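Local coordinates for protein aldehyde dehydrogenase (Burkholderia cenocepacia, PDB 4O6R) that binds adenosine monophosphate and, as a member of the aldehyde dehydrogenase family, probably oxidises aldehydes with NAD(P)+ as cofactor, at residues 118-123 with 167-172; 432-435 with 441-444. All coordinates share one frame; numbering follows the deposited sequence.

Interaction 1: 118-123 with 167-172; sequences RYFGGM and MGPALA
Phe120 meets Pro169 because its ring carbon CG stands anti to the carbonyl carbon, at chi1 -75°, which sends the ring out from helix 102-123 to lie against helix 159-172. The pyrrolidine ring comes down on one face: Pro169 CD sits 3.8 Å from the centroid of the Phe120 ring and only 8° off its normal, a CH-pi contact. Pro169 CB reaches the far half of the same aromatic ring, 3.6 Å from Phe120 CE1. The opposite face is met by the edge of the neighbouring Tyr119, its CD2 over the ring centre, so both faces are covered. Gly168 presents only backbone here, with its O 3.5 Å from Phe120 CB and its C 3.5 Å from Phe120 CG. One turn on, the methyl carbon CB of Ala172 packs 3.5 Å from Phe120 O. Met473 of helix 469-475 also touches Phe120, while Tyr119 makes a cation-pi contact with Lys126 of a second subunit. The axes of segments 118-123 and 167-172 run 8.6 Å apart and cross at -18°, near-parallel helix packing in the Rossmann-like nucleotide-binding domain, where helix 159-172, which lies against the central sheet, is covered by helix 102-123.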
ATOM      1  N   ARG A 118     -16.629  -9.324  11.328  1.00  8.09           N
ATOM      2  CA  ARG A 118     -15.604 -10.329  11.061  1.00  8.49           C
ATOM      3  C   ARG A 118     -14.493  -9.732  10.195  1.00  8.10           C
ATOM      4  O   ARG A 118     -13.327  -9.919  10.502  1.00  8.01           O
ATOM      5  CB  ARG A 118     -16.175 -11.586  10.434  1.00  9.20           C
ATOM      6  CG  ARG A 118     -15.120 -12.625  10.112  1.00 10.05           C
ATOM      7  CD  ARG A 118     -15.747 -13.949   9.733  1.00 10.90           C
ATOM      8  NE  ARG A 118     -16.542 -14.503  10.828  1.00 11.54           N
ATOM      9  CZ  ARG A 118     -17.863 -14.673  10.820  1.00 12.01           C
ATOM     10  NH1 ARG A 118     -18.593 -14.335   9.767  1.00 12.05           N
ATOM     11  NH2 ARG A 118     -18.457 -15.231  11.888  1.00 12.70           N
ATOM     12  N   TYR A 119     -14.867  -8.981   9.152  1.00  7.66           N
ATOM     13  CA  TYR A 119     -13.869  -8.305   8.304  1.00  7.51           C
ATOM     14  C   TYR A 119     -12.922  -7.466   9.171  1.00  7.25           C
ATOM     15  O   TYR A 119     -11.709  -7.581   9.065  1.00  7.24           O
ATOM     16  CB  TYR A 119     -14.546  -7.435   7.247  1.00  7.29           C
ATOM     17  CG  TYR A 119     -13.580  -6.711   6.351  1.00  7.24           C
ATOM     18  CD1 TYR A 119     -13.126  -7.295   5.179  1.00  7.59           C
ATOM     19  CD2 TYR A 119     -13.119  -5.440   6.670  1.00  6.92           C
ATOM     20  CE1 TYR A 119     -12.264  -6.638   4.326  1.00  7.66           C
ATOM     21  CE2 TYR A 119     -12.252  -4.757   5.802  1.00  7.01           C
ATOM     22  CZ  TYR A 119     -11.817  -5.372   4.644  1.00  7.40           C
ATOM     23  OH  TYR A 119     -10.944  -4.720   3.776  1.00  7.62           O
ATOM     24  N   PHE A 120     -13.497  -6.609  10.015  1.00  7.01           N
ATOM     25  CA  PHE A 120     -12.703  -5.739  10.862  1.00  6.93           C
ATOM     26  C   PHE A 120     -11.915  -6.434  11.949  1.00  7.15           C
ATOM     27  O   PHE A 120     -10.823  -5.987  12.290  1.00  7.18           O
ATOM     28  CB  PHE A 120     -13.502  -4.517  11.362  1.00  6.67           C
ATOM     29  CG  PHE A 120     -13.679  -3.526  10.284  1.00  6.52           C
ATOM     30  CD1 PHE A 120     -12.611  -2.780   9.884  1.00  6.57           C
ATOM     31  CD2 PHE A 120     -14.827  -3.518   9.509  1.00  6.55           C
ATOM     32  CE1 PHE A 120     -12.690  -1.955   8.800  1.00  6.57           C
ATOM     33  CE2 PHE A 120     -14.927  -2.654   8.437  1.00  6.61           C
ATOM     34  CZ  PHE A 120     -13.856  -1.868   8.082  1.00  6.58           C
ATOM     35  N   GLY A 121     -12.423  -7.549  12.457  1.00  7.42           N
ATOM     36  CA  GLY A 121     -11.646  -8.354  13.368  1.00  7.81           C
ATOM     37  C   GLY A 121     -10.380  -8.868  12.705  1.00  8.15           C
ATOM     38  O   GLY A 121      -9.334  -8.896  13.325  1.00  8.24           O
ATOM     39  N   GLY A 122     -10.474  -9.218  11.425  1.00  8.42           N
ATOM     40  CA  GLY A 122      -9.299  -9.654  10.666  1.00  8.96           C
ATOM     41  C   GLY A 122      -8.442  -8.470  10.225  1.00  9.04           C
ATOM     42  O   GLY A 122      -7.254  -8.613  10.049  1.00  9.32           O
ATOM     43  N   MET A 123      -9.051  -7.303  10.057  1.00  7.90           N
ATOM     44  CA  MET A 123      -8.319  -6.093   9.672  1.00  7.92           C
ATOM     45  C   MET A 123      -7.427  -5.512  10.759  1.00  7.82           C
ATOM     46  O   MET A 123      -6.464  -4.807  10.455  1.00  7.74           O
ATOM     47  CB  MET A 123      -9.307  -5.015   9.277  1.00  8.07           C
ATOM     48  CG  MET A 123      -8.720  -3.666   8.887  1.00  8.09           C
ATOM     49  SD  MET A 123      -7.636  -3.769   7.450  1.00  8.63           S
ATOM     50  CE  MET A 123      -8.751  -3.407   6.103  1.00  8.31           C
ATOM     51  N   MET A 167     -18.673   0.690  14.343  1.00  9.69           N
ATOM     52  CA  MET A 167     -17.817   0.241  15.410  1.00  9.48           C
ATOM     53  C   MET A 167     -16.719  -0.697  14.953  1.00  8.90           C
ATOM     54  O   MET A 167     -15.669  -0.740  15.588  1.00  8.72           O
ATOM     55  CB  MET A 167     -18.623  -0.385  16.551  1.00  9.93           C
ATOM     56  CG  MET A 167     -19.551   0.636  17.192  1.00 10.23           C
ATOM     57  SD  MET A 167     -20.139   0.142  18.829  1.00 11.02           S
ATOM     58  CE  MET A 167     -21.471  -0.976  18.371  1.00 11.16           C
ATOM     59  N   GLY A 168     -16.945  -1.431  13.869  1.00  8.39           N
ATOM     60  CA  GLY A 168     -15.893  -2.310  13.344  1.00  8.01           C
ATOM     61  C   GLY A 168     -14.543  -1.611  13.141  1.00  7.60           C
ATOM     62  O   GLY A 168     -13.561  -1.975  13.785  1.00  7.55           O
ATOM     63  N   PRO A 169     -14.493  -0.599  12.267  1.00  7.36           N
ATOM     64  CA  PRO A 169     -13.217   0.038  12.057  1.00  7.18           C
ATOM     65  C   PRO A 169     -12.741   0.830  13.261  1.00  7.09           C
ATOM     66  O   PRO A 169     -11.547   0.830  13.533  1.00  7.12           O
ATOM     67  CB  PRO A 169     -13.458   0.946  10.837  1.00  7.12           C
ATOM     68  CG  PRO A 169     -14.915   1.152  10.751  1.00  7.23           C
ATOM     69  CD  PRO A 169     -15.507  -0.117  11.306  1.00  7.37           C
ATOM     70  N   ALA A 170     -13.638   1.507  13.960  1.00  7.06           N
ATOM     71  CA  ALA A 170     -13.225   2.360  15.087  1.00  7.07           C
ATOM     72  C   ALA A 170     -12.492   1.529  16.134  1.00  7.10           C
ATOM     73  O   ALA A 170     -11.421   1.926  16.627  1.00  6.94           O
ATOM     74  CB  ALA A 170     -14.431   3.050  15.701  1.00  7.20           C
ATOM     75  N   LEU A 171     -13.070   0.358  16.437  1.00  7.28           N
ATOM     76  CA  LEU A 171     -12.567  -0.514  17.492  1.00  7.48           C
ATOM     77  C   LEU A 171     -11.322  -1.224  17.032  1.00  7.51           C
ATOM     78  O   LEU A 171     -10.334  -1.294  17.772  1.00  7.65           O
ATOM     79  CB  LEU A 171     -13.631  -1.528  17.901  1.00  7.73           C
ATOM     80  CG  LEU A 171     -14.786  -0.936  18.697  1.00  7.89           C
ATOM     81  CD1 LEU A 171     -15.894  -1.979  18.894  1.00  8.18           C
ATOM     82  CD2 LEU A 171     -14.298  -0.382  20.030  1.00  7.99           C
ATOM     83  N   ALA A 172     -11.355  -1.717  15.805  1.00  7.40           N
ATOM     84  CA  ALA A 172     -10.204  -2.406  15.224  1.00  7.53           C
ATOM     85  C   ALA A 172      -8.980  -1.519  15.276  1.00  7.54           C
ATOM     86  O   ALA A 172      -7.895  -1.978  15.625  1.00  7.51           O
ATOM     87  CB  ALA A 172     -10.478  -2.824  13.801  1.00  7.41           C
TER

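Interaction 2: 432-435 with 441-444; sequences RMAA and MCWI
Apolar side chains make this contact, a helix-on-sheet packing inside the beta-alpha-beta unit formed by strand 421-423, helix 427-436 and strand 441-444. In such a beta-alpha-beta crossover, common in alpha/beta domains, the helix covers one face of the two parallel strands it connects; here the second of them is the outermost strand of its sheet within the chain. Within 432-435, Ala434 is the residue that touches the strand, and its methyl faces Cys442 and Ile444, two residues apart and on the same side of the strand. Between them lies Trp443, which points the other way and belongs to the opposite face of the sheet, where its indole meets Tyr447. The backbones come close, with Ala434 CA 5.9 Å from Cys442 CA, a spacing that the short alanine side chain permits. Leu422 of the neighbouring strand touches both Cys442 and Ile444 and also receives Met433, continuing the apolar layer beneath the helix. Beyond strand 441-444 the sheet does not stop: a strand of a third subunit pairs with it in parallel, and Val482 of that subunit packs on Ala434 and Ile444. The layer is therefore shared between chains. At the centre of the contact, Cys442 carries its sulfur anti to the backbone N, chi1 -175°, which places SG 3.8 Å from Ala434 CB, while the outer end of Ile444 approaches the same methyl, its CD1 lying 4.1 Å from Ala434 CB.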
ATOM      1  N   ARG A 432     -17.065   4.338 -19.065  1.00 10.57           N
ATOM      2  CA  ARG A 432     -17.088   5.767 -19.340  1.00 11.17           C
ATOM      3  C   ARG A 432     -18.135   6.450 -18.459  1.00 11.06           C
ATOM      4  O   ARG A 432     -17.865   7.465 -17.809  1.00 10.78           O
ATOM      5  CB  ARG A 432     -17.424   5.982 -20.822  1.00 11.90           C
ATOM      6  CG  ARG A 432     -17.389   7.419 -21.263  1.00 12.54           C
ATOM      7  CD  ARG A 432     -17.904   7.586 -22.690  1.00 13.28           C
ATOM      8  NE  ARG A 432     -17.140   6.815 -23.664  1.00 13.97           N
ATOM      9  CZ  ARG A 432     -17.608   5.851 -24.467  1.00 14.49           C
ATOM     10  NH1 ARG A 432     -18.884   5.445 -24.446  1.00 14.50           N
ATOM     11  NH2 ARG A 432     -16.756   5.241 -25.291  1.00 15.22           N
ATOM     12  N   MET A 433     -19.348   5.897 -18.463  1.00 11.15           N
ATOM     13  CA  MET A 433     -20.411   6.441 -17.618  1.00 11.44           C
ATOM     14  C   MET A 433     -20.020   6.354 -16.128  1.00 11.12           C
ATOM     15  O   MET A 433     -20.239   7.319 -15.379  1.00 10.86           O
ATOM     16  CB  MET A 433     -21.729   5.707 -17.810  1.00 11.83           C
ATOM     17  CG  MET A 433     -22.443   5.988 -19.120  1.00 12.73           C
ATOM     18  SD  MET A 433     -23.167   7.631 -19.320  1.00 14.02           S
ATOM     19  CE  MET A 433     -24.306   7.709 -17.956  1.00 13.46           C
ATOM     20  N   ALA A 434     -19.464   5.223 -15.696  1.00 11.06           N
ATOM     21  CA  ALA A 434     -19.091   5.090 -14.265  1.00 11.31           C
ATOM     22  C   ALA A 434     -18.122   6.207 -13.831  1.00 11.50           C
ATOM     23  O   ALA A 434     -18.219   6.730 -12.712  1.00 11.95           O
ATOM     24  CB  ALA A 434     -18.527   3.708 -13.953  1.00 11.31           C
ATOM     25  N   ALA A 435     -17.184   6.546 -14.704  1.00 11.93           N
ATOM     26  CA  ALA A 435     -16.181   7.578 -14.421  1.00 12.66           C
ATOM     27  C   ALA A 435     -16.788   8.988 -14.297  1.00 13.33           C
ATOM     28  O   ALA A 435     -16.294   9.788 -13.528  1.00 13.46           O
ATOM     29  CB  ALA A 435     -15.124   7.581 -15.508  1.00 13.18           C
ATOM     30  N   MET A 441     -19.980   5.756  -5.435  1.00  9.41           N
ATOM     31  CA  MET A 441     -20.178   4.362  -5.794  0.50  9.06           C
ATOM     32  C   MET A 441     -21.026   4.262  -7.060  1.00  8.76           C
ATOM     33  O   MET A 441     -22.007   4.990  -7.203  1.00  8.71           O
ATOM     34  CB  MET A 441     -20.873   3.643  -4.644  0.50  9.07           C
ATOM     35  CG  MET A 441     -20.111   3.724  -3.330  0.50  9.39           C
ATOM     36  SD  MET A 441     -21.119   3.202  -1.943  0.50  9.40           S
ATOM     37  CE  MET A 441     -22.137   4.649  -1.719  0.50  9.36           C
ATOM     38  N   CYS A 442     -20.639   3.359  -7.956  1.00  8.17           N
ATOM     39  CA  CYS A 442     -21.384   3.126  -9.189  1.00  7.91           C
ATOM     40  C   CYS A 442     -21.479   1.624  -9.437  1.00  7.42           C
ATOM     41  O   CYS A 442     -20.468   0.944  -9.529  1.00  7.34           O
ATOM     42  CB  CYS A 442     -20.721   3.814 -10.382  1.00  8.23           C
ATOM     43  SG  CYS A 442     -21.709   3.659 -11.882  1.00  8.69           S
ATOM     44  N   TRP A 443     -22.702   1.122  -9.538  1.00  7.03           N
ATOM     45  CA  TRP A 443     -22.980  -0.293  -9.730  1.00  6.84           C
ATOM     46  C   TRP A 443     -23.405  -0.524 -11.157  1.00  6.67           C
ATOM     47  O   TRP A 443     -24.365   0.104 -11.637  1.00  6.55           O
ATOM     48  CB  TRP A 443     -24.107  -0.761  -8.765  1.00  6.88           C
ATOM     49  CG  TRP A 443     -23.737  -0.663  -7.315  1.00  6.92           C
ATOM     50  CD1 TRP A 443     -22.831  -1.447  -6.660  1.00  7.14           C
ATOM     51  CD2 TRP A 443     -24.204   0.298  -6.345  1.00  6.87           C
ATOM     52  NE1 TRP A 443     -22.723  -1.049  -5.352  1.00  7.18           N
ATOM     53  CE2 TRP A 443     -23.546   0.014  -5.131  1.00  7.06           C
ATOM     54  CE3 TRP A 443     -25.128   1.340  -6.375  1.00  6.84           C
ATOM     55  CZ2 TRP A 443     -23.770   0.746  -3.960  1.00  7.09           C
ATOM     56  CZ3 TRP A 443     -25.344   2.074  -5.224  1.00  6.90           C
ATOM     57  CH2 TRP A 443     -24.664   1.766  -4.029  1.00  7.01           C
ATOM     58  N   ILE A 444     -22.704  -1.435 -11.840  1.00  8.27           N
ATOM     59  CA  ILE A 444     -22.994  -1.754 -13.236  1.00  8.43           C
ATOM     60  C   ILE A 444     -23.598  -3.150 -13.308  1.00  8.39           C
ATOM     61  O   ILE A 444     -22.960  -4.123 -12.893  1.00  8.11           O
ATOM     62  CB  ILE A 444     -21.757  -1.679 -14.129  1.00  8.49           C
ATOM     63  CG1 ILE A 444     -21.146  -0.290 -14.031  1.00  8.45           C
ATOM     64  CG2 ILE A 444     -22.149  -1.990 -15.566  1.00  8.92           C
ATOM     65  CD1 ILE A 444     -19.707  -0.209 -14.494  1.00  8.52           C
TER

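Interactions 1 and 2 both pack apolar side chains without hydrogen bonds between the segments, helix on helix with a Phe-Pro contact in one, helix on strand round one alanine methyl in the other. Interaction 1 lies beside the sheet containing strands 138-153 and 176-180, interaction 2 at the edge of the sheet that ends in strand 441-444; their centres are 28 Å apart and their nearest atoms about 13 Å. Interaction 1 is the nearer to the nucleotide, the side chain of Pro169 lying about 11 Å from that of Val154, which binds AMP; interaction 2 lies away from the AMP site. Both are buried and border on other subunits, residues 118-123 on a second copy and strand 441-444 on a third.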